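PDB 3MN8: carboxypeptidase D from Drosophila melanogaster, which releases C-terminal arginine or lysine from peptides and proteins as a zinc-dependent metallocarboxypeptidase that processes growth factors, peptide hormones and neuropeptides. Local coordinates for residues 79-84 with 134-139; 91-96 with 207-212. All blocks are in the same frame, centred on the assembly; numbering follows the deposited sequence.

Interaction 1: 79-84 with 134-139; sequences QISRNT and STDIYL. With NAG (2-acetamido-2-deoxy-beta-D-glucopyranose), chain E.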
loop_
_atom_site.group_PDB
_atom_site.type_symbol
_atom_site.label_atom_id
_atom_site.label_comp_id
_atom_site.label_asym_id
_atom_site.label_seq_id
_atom_site.Cartn_x
_atom_site.Cartn_y
_atom_site.Cartn_z
ATOM N N GLN A 79 -8.997 9.938 -1.678
ATOM C CA GLN A 79 -7.930 10.562 -0.901
ATOM C C GLN A 79 -8.441 11.241 0.363
ATOM O O GLN A 79 -9.446 11.944 0.337
ATOM C CB GLN A 79 -7.208 11.606 -1.739
ATOM C CG GLN A 79 -6.383 12.556 -0.935
ATOM C CD GLN A 79 -5.871 13.685 -1.781
ATOM O OE1 GLN A 79 -6.458 14.013 -2.810
ATOM N NE2 GLN A 79 -4.773 14.295 -1.354
ATOM N N ILE A 80 -7.718 11.035 1.460
ATOM C CA ILE A 80 -7.977 11.697 2.732
ATOM C C ILE A 80 -6.704 12.400 3.175
ATOM O O ILE A 80 -5.641 11.781 3.239
ATOM C CB ILE A 80 -8.347 10.678 3.806
ATOM C CG1 ILE A 80 -9.620 9.930 3.394
ATOM C CG2 ILE A 80 -8.494 11.367 5.155
ATOM C CD1 ILE A 80 -9.908 8.682 4.187
ATOM N N SER A 81 -6.803 13.689 3.481
ATOM C CA SER A 81 -5.624 14.463 3.848
ATOM C C SER A 81 -5.988 15.615 4.760
ATOM O O SER A 81 -7.164 15.954 4.896
ATOM C CB SER A 81 -4.973 15.015 2.593
ATOM O OG SER A 81 -5.917 15.772 1.865
ATOM N N ARG A 82 -4.981 16.223 5.382
ATOM C CA ARG A 82 -5.205 17.429 6.180
ATOM C C ARG A 82 -5.892 18.439 5.277
ATOM O O ARG A 82 -6.914 19.028 5.643
ATOM C CB ARG A 82 -3.877 17.982 6.724
ATOM C CG ARG A 82 -3.964 19.313 7.486
ATOM C CD ARG A 82 -3.368 19.209 8.885
ATOM N NE ARG A 82 -2.224 20.090 9.084
ATOM C CZ ARG A 82 -1.707 20.426 10.268
ATOM N NH1 ARG A 82 -0.657 21.236 10.314
ATOM N NH2 ARG A 82 -2.225 19.971 11.406
ATOM N N ASN A 83 -5.338 18.606 4.079
ATOM C CA ASN A 83 -5.892 19.531 3.099
ATOM C C ASN A 83 -5.853 18.951 1.706
ATOM O O ASN A 83 -4.796 18.883 1.086
ATOM C CB ASN A 83 -5.118 20.844 3.115
ATOM C CG ASN A 83 -5.363 21.684 1.867
ATOM O OD1 ASN A 83 -6.451 21.657 1.287
ATOM N ND2 ASN A 83 -4.346 22.440 1.452
ATOM N N THR A 84 -7.015 18.557 1.202
ATOM C CA THR A 84 -7.090 17.849 -0.075
ATOM C C THR A 84 -6.632 18.675 -1.288
ATOM O O THR A 84 -6.346 18.127 -2.347
ATOM C CB THR A 84 -8.494 17.287 -0.305
ATOM O OG1 THR A 84 -8.392 15.928 -0.735
ATOM C CG2 THR A 84 -9.238 18.102 -1.338
ATOM N N SER A 134 -0.813 14.099 9.229
ATOM C CA SER A 134 0.593 13.863 8.923
ATOM C C SER A 134 0.799 12.937 7.743
ATOM O O SER A 134 1.931 12.738 7.302
ATOM C CB SER A 134 1.297 13.274 10.146
ATOM O OG SER A 134 0.598 12.137 10.628
ATOM N N THR A 135 -0.291 12.362 7.246
ATOM C CA THR A 135 -0.209 11.399 6.150
ATOM C C THR A 135 -1.227 11.691 5.070
ATOM O O THR A 135 -2.359 12.088 5.357
ATOM C CB THR A 135 -0.450 9.955 6.631
ATOM O OG1 THR A 135 0.033 9.790 7.975
ATOM C CG2 THR A 135 0.256 8.977 5.705
ATOM N N ASP A 136 -0.818 11.486 3.825
ATOM C CA ASP A 136 -1.704 11.652 2.679
ATOM C C ASP A 136 -2.185 10.281 2.229
ATOM O O ASP A 136 -1.423 9.500 1.645
ATOM C CB ASP A 136 -0.958 12.325 1.544
ATOM C CG ASP A 136 -1.735 13.456 0.938
ATOM O OD1 ASP A 136 -2.050 14.429 1.657
ATOM O OD2 ASP A 136 -2.019 13.377 -0.270
ATOM N N ILE A 137 -3.451 9.992 2.497
ATOM C CA ILE A 137 -3.932 8.640 2.387
ATOM C C ILE A 137 -4.910 8.416 1.233
ATOM O O ILE A 137 -5.876 9.164 1.063
ATOM C CB ILE A 137 -4.562 8.206 3.700
ATOM C CG1 ILE A 137 -3.517 8.253 4.836
ATOM C CG2 ILE A 137 -5.188 6.829 3.544
ATOM C CD1 ILE A 137 -4.125 8.232 6.258
ATOM N N TYR A 138 -4.646 7.375 0.443
ATOM C CA TYR A 138 -5.516 6.971 -0.663
ATOM C C TYR A 138 -6.067 5.545 -0.500
ATOM O O TYR A 138 -5.307 4.582 -0.290
ATOM C CB TYR A 138 -4.764 7.052 -1.987
ATOM C CG TYR A 138 -4.297 8.432 -2.354
ATOM C CD1 TYR A 138 -3.171 8.979 -1.772
ATOM C CD2 TYR A 138 -4.978 9.179 -3.302
ATOM C CE1 TYR A 138 -2.736 10.233 -2.122
ATOM C CE2 TYR A 138 -4.552 10.429 -3.658
ATOM C CZ TYR A 138 -3.430 10.954 -3.067
ATOM O OH TYR A 138 -2.988 12.217 -3.401
ATOM N N LEU A 139 -7.388 5.423 -0.619
ATOM C CA LEU A 139 -8.077 4.148 -0.443
ATOM C C LEU A 139 -8.767 3.678 -1.731
ATOM O O LEU A 139 -9.618 4.379 -2.304
ATOM C CB LEU A 139 -9.090 4.237 0.701
ATOM C CG LEU A 139 -8.592 4.812 2.031
ATOM C CD1 LEU A 139 -9.718 4.807 3.069
ATOM C CD2 LEU A 139 -7.373 4.032 2.524
HETATM C C1 NAG E . -4.908 18.284 12.774
HETATM C C2 NAG E . -4.353 18.694 14.137
HETATM C C3 NAG E . -5.241 19.696 14.867
HETATM C C4 NAG E . -5.734 20.781 13.911
HETATM C C5 NAG E . -6.276 20.156 12.634
HETATM C C6 NAG E . -6.688 21.230 11.645
HETATM C C7 NAG E . -4.970 16.693 15.518
HETATM C C8 NAG E . -6.342 16.557 14.911
HETATM N N2 NAG E . -4.078 17.527 14.968
HETATM O O3 NAG E . -4.501 20.269 15.929
HETATM O O4 NAG E . -6.744 21.560 14.519
HETATM O O5 NAG E . -5.265 19.406 12.015
HETATM O O6 NAG E . -5.506 21.775 11.100
HETATM O O7 NAG E . -4.680 16.022 16.509
#
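Ile80 and Ile137 face each other as an antiparallel hydrogen-bonded pair. Ile80 N donates to Ile137 O at 2.7 Å, and Ile137 N returns a bond to Ile80 O at 2.9 Å. Both bonds are nearly straight, with N-H...O angles of 168° and 165°. The next pair, Gln79 with Tyr138, is non-hydrogen-bonded. Here the Gln79 CA hydrogen leans on the same Ile137 carbonyl, so that oxygen takes a C-H contact beside its N-H bond.

The polar side chains meet on the Gln79 and Tyr138 face. Gln79 NE2 gives a weak, bent bond to Asp136 OD2 at 3.1 Å, with the amide and carboxylate planes steeply turned against each other. The other end of the amide, OE1, is held by His64. Tyr138 OH has its polar partner in Lys208.

Apolar and CH-pi packing fills in the rest. Gln79 has CG anti to its backbone N (chi1 163°), which lays CG over one face of the Tyr138 ring, displaced toward the rim and 4.2 Å from the centroid. The two side chains run side by side in the same direction, the amide and ring planes nearly parallel. On the opposite face of the sheet, Ile80 CD1 touches Leu139 CD1 at 4.0 Å, and Leu139 also packs on helix 106-121.

Past the strand end, the poorly ordered Arg82 bonds through NH2 to O5 of the NAG at 3.2 Å. The pairing joins strands 74-80 and 136-140 in the mixed central sheet of the M14 zinc carboxypeptidase domain.

Interaction 2: 91-96 with 207-212; sequences TPPVKY and SKPFVL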
loop_
_atom_site.group_PDB
_atom_site.type_symbol
_atom_site.label_atom_id
_atom_site.label_comp_id
_atom_site.label_asym_id
_atom_site.label_seq_id
_atom_site.Cartn_x
_atom_site.Cartn_y
_atom_site.Cartn_z
ATOM N N THR A 91 4.798 15.507 3.725
ATOM C CA THR A 91 3.747 14.571 4.096
ATOM C C THR A 91 3.789 13.381 3.154
ATOM O O THR A 91 3.762 13.567 1.932
ATOM C CB THR A 91 2.334 15.177 4.035
ATOM O OG1 THR A 91 2.203 16.202 5.030
ATOM C CG2 THR A 91 1.305 14.094 4.302
ATOM N N PRO A 92 3.865 12.160 3.727
ATOM C CA PRO A 92 3.930 10.888 2.997
ATOM C C PRO A 92 2.617 10.531 2.317
ATOM O O PRO A 92 1.587 10.415 2.989
ATOM C CB PRO A 92 4.217 9.857 4.096
ATOM C CG PRO A 92 4.611 10.649 5.311
ATOM C CD PRO A 92 3.943 11.966 5.185
ATOM N N PRO A 93 2.649 10.352 0.990
ATOM C CA PRO A 93 1.491 9.764 0.317
ATOM C C PRO A 93 1.544 8.254 0.509
ATOM O O PRO A 93 2.612 7.636 0.473
ATOM C CB PRO A 93 1.688 10.136 -1.165
ATOM C CG PRO A 93 3.089 10.640 -1.282
ATOM C CD PRO A 93 3.770 10.572 0.071
ATOM N N VAL A 94 0.384 7.660 0.735
ATOM C CA VAL A 94 0.307 6.241 0.985
ATOM C C VAL A 94 -0.958 5.745 0.309
ATOM O O VAL A 94 -1.863 6.544 0.045
ATOM C CB VAL A 94 0.231 5.962 2.494
ATOM C CG1 VAL A 94 0.219 4.469 2.760
ATOM C CG2 VAL A 94 1.389 6.638 3.223
ATOM N N LYS A 95 -1.024 4.445 0.016
ATOM C CA LYS A 95 -2.223 3.847 -0.583
ATOM C C LYS A 95 -2.571 2.460 -0.038
ATOM O O LYS A 95 -1.698 1.681 0.357
ATOM C CB LYS A 95 -2.108 3.794 -2.109
ATOM C CG LYS A 95 -1.003 2.898 -2.637
ATOM C CD LYS A 95 -0.140 3.665 -3.637
ATOM C CE LYS A 95 0.437 2.734 -4.698
ATOM N NZ LYS A 95 1.154 1.551 -4.148
ATOM N N TYR A 96 -3.866 2.174 -0.006
ATOM C CA TYR A 96 -4.364 0.826 0.254
ATOM C C TYR A 96 -5.188 0.358 -0.945
ATOM O O TYR A 96 -6.133 1.041 -1.362
ATOM C CB TYR A 96 -5.237 0.803 1.509
ATOM C CG TYR A 96 -4.467 0.623 2.794
ATOM C CD1 TYR A 96 -3.190 0.075 2.788
ATOM C CD2 TYR A 96 -5.022 0.988 4.019
ATOM C CE1 TYR A 96 -2.491 -0.111 3.962
ATOM C CE2 TYR A 96 -4.325 0.812 5.202
ATOM C CZ TYR A 96 -3.053 0.264 5.165
ATOM O OH TYR A 96 -2.323 0.081 6.320
ATOM N N SER A 207 2.773 7.964 -10.746
ATOM C CA SER A 207 2.339 9.354 -10.889
ATOM C C SER A 207 2.609 10.181 -9.634
ATOM O O SER A 207 2.632 11.411 -9.683
ATOM C CB SER A 207 0.855 9.416 -11.281
ATOM O OG SER A 207 0.003 9.355 -10.148
ATOM N N LYS A 208 2.816 9.500 -8.517
ATOM C CA LYS A 208 3.090 10.159 -7.249
ATOM C C LYS A 208 4.136 9.383 -6.465
ATOM O O LYS A 208 4.272 8.175 -6.616
ATOM C CB LYS A 208 1.811 10.252 -6.409
ATOM C CG LYS A 208 0.704 11.028 -7.074
ATOM C CD LYS A 208 -0.483 11.276 -6.158
ATOM C CE LYS A 208 -1.383 12.338 -6.808
ATOM N NZ LYS A 208 -2.606 12.730 -6.041
ATOM N N PRO A 209 4.867 10.082 -5.604
ATOM C CA PRO A 209 5.946 9.473 -4.829
ATOM C C PRO A 209 5.411 8.686 -3.626
ATOM O O PRO A 209 5.737 8.985 -2.474
ATOM C CB PRO A 209 6.715 10.692 -4.342
ATOM C CG PRO A 209 5.641 11.733 -4.177
ATOM C CD PRO A 209 4.745 11.532 -5.342
ATOM N N PHE A 210 4.594 7.678 -3.890
ATOM C CA PHE A 210 4.074 6.858 -2.807
ATOM C C PHE A 210 5.183 6.270 -1.957
ATOM O O PHE A 210 6.193 5.802 -2.467
ATOM C CB PHE A 210 3.164 5.768 -3.349
ATOM C CG PHE A 210 1.863 6.292 -3.844
ATOM C CD1 PHE A 210 1.606 6.385 -5.203
ATOM C CD2 PHE A 210 0.912 6.744 -2.954
ATOM C CE1 PHE A 210 0.409 6.883 -5.664
ATOM C CE2 PHE A 210 -0.287 7.245 -3.411
ATOM C CZ PHE A 210 -0.538 7.316 -4.769
ATOM N N VAL A 211 4.980 6.309 -0.650
ATOM C CA VAL A 211 6.011 5.924 0.299
ATOM C C VAL A 211 5.803 4.496 0.780
ATOM O O VAL A 211 6.747 3.720 0.878
ATOM C CB VAL A 211 6.034 6.871 1.526
ATOM C CG1 VAL A 211 6.908 6.296 2.629
ATOM C CG2 VAL A 211 6.496 8.288 1.126
ATOM N N LEU A 212 4.554 4.161 1.069
ATOM C CA LEU A 212 4.189 2.859 1.614
ATOM C C LEU A 212 2.851 2.439 1.011
ATOM O O LEU A 212 2.067 3.287 0.597
ATOM C CB LEU A 212 4.084 2.956 3.144
ATOM C CG LEU A 212 3.433 1.841 3.977
ATOM C CD1 LEU A 212 4.054 0.501 3.663
ATOM C CD2 LEU A 212 3.567 2.152 5.471
#
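Pro93 O accepts a hydrogen bond from Val211 N at 2.9 Å, with an N-H...O angle of 165°. The donor sits slightly off the carbonyl plane. Two residues on from Pro93, Lys95 N gives a weak bond to Leu212 O at 3.4 Å. That oxygen also takes a CA-H contact from Val94 and lies close to Val94 CG1.

Lys95 packs on Phe210. Lys95 CD stands over the centre of the ring face, 3.3 Å from the centroid, and the two side chains cross at about a right angle. Lys95 CG lies between the backbone N and the carbonyl carbon (chi1 65°), and bends further along bring the chain across the ring. NZ is 5.3 Å from the centroid, at most a weak cation-pi attraction; its stronger partner is Asn293. Val94 N lies at the ring edge, near its plane, and Trp204 meets the ring edge-to-face. An alanine at Phe210 would probably open a gap under the Lys95 chain and leave its methylenes without the ring that backs them.

The contact lies where the loop after helix 196-205 enters strand 212-217, which runs parallel to strand 93-97 in the central sheet of the peptidase domain. Strand 212-217 carries the zinc ligand His217, whose side chain is about 12 Å from that of Lys95.

Pro209 centres an inverse gamma turn. Its CG meets Pro93 CG at 4.0 Å. Pro93 CD touches Val211 CG2 at 3.7 Å, and Pro93 CB packs on Phe210 CD2. Pro92, Pro209 and Val211 also touch Trp375 on strand 373-376, where the C-terminal transthyretin-like domain packs against the peptidase domain.

From the N terminus the chain passes 79-84, then 91-96, then 134-139 and last 207-212. Interaction 1 closes a loop of 49 residues that holds strand 93-97 and helix 106-121. Interaction 2 closes a longer one of 110 residues, which includes strand 136-140 and helix 196-205. The two loops cross, because their segments alternate along the chain. Interaction 1 joins 74-80 to 136-140 and interaction 2 joins 93-97 to the start of 212-217; the two pairs lie side by side in one sheet, with 136-140 next to 93-97. They also meet directly: Asp136 O lies 2.7 Å from Val94 N, and Tyr138 OH is hydrogen-bonded to Lys208 NZ.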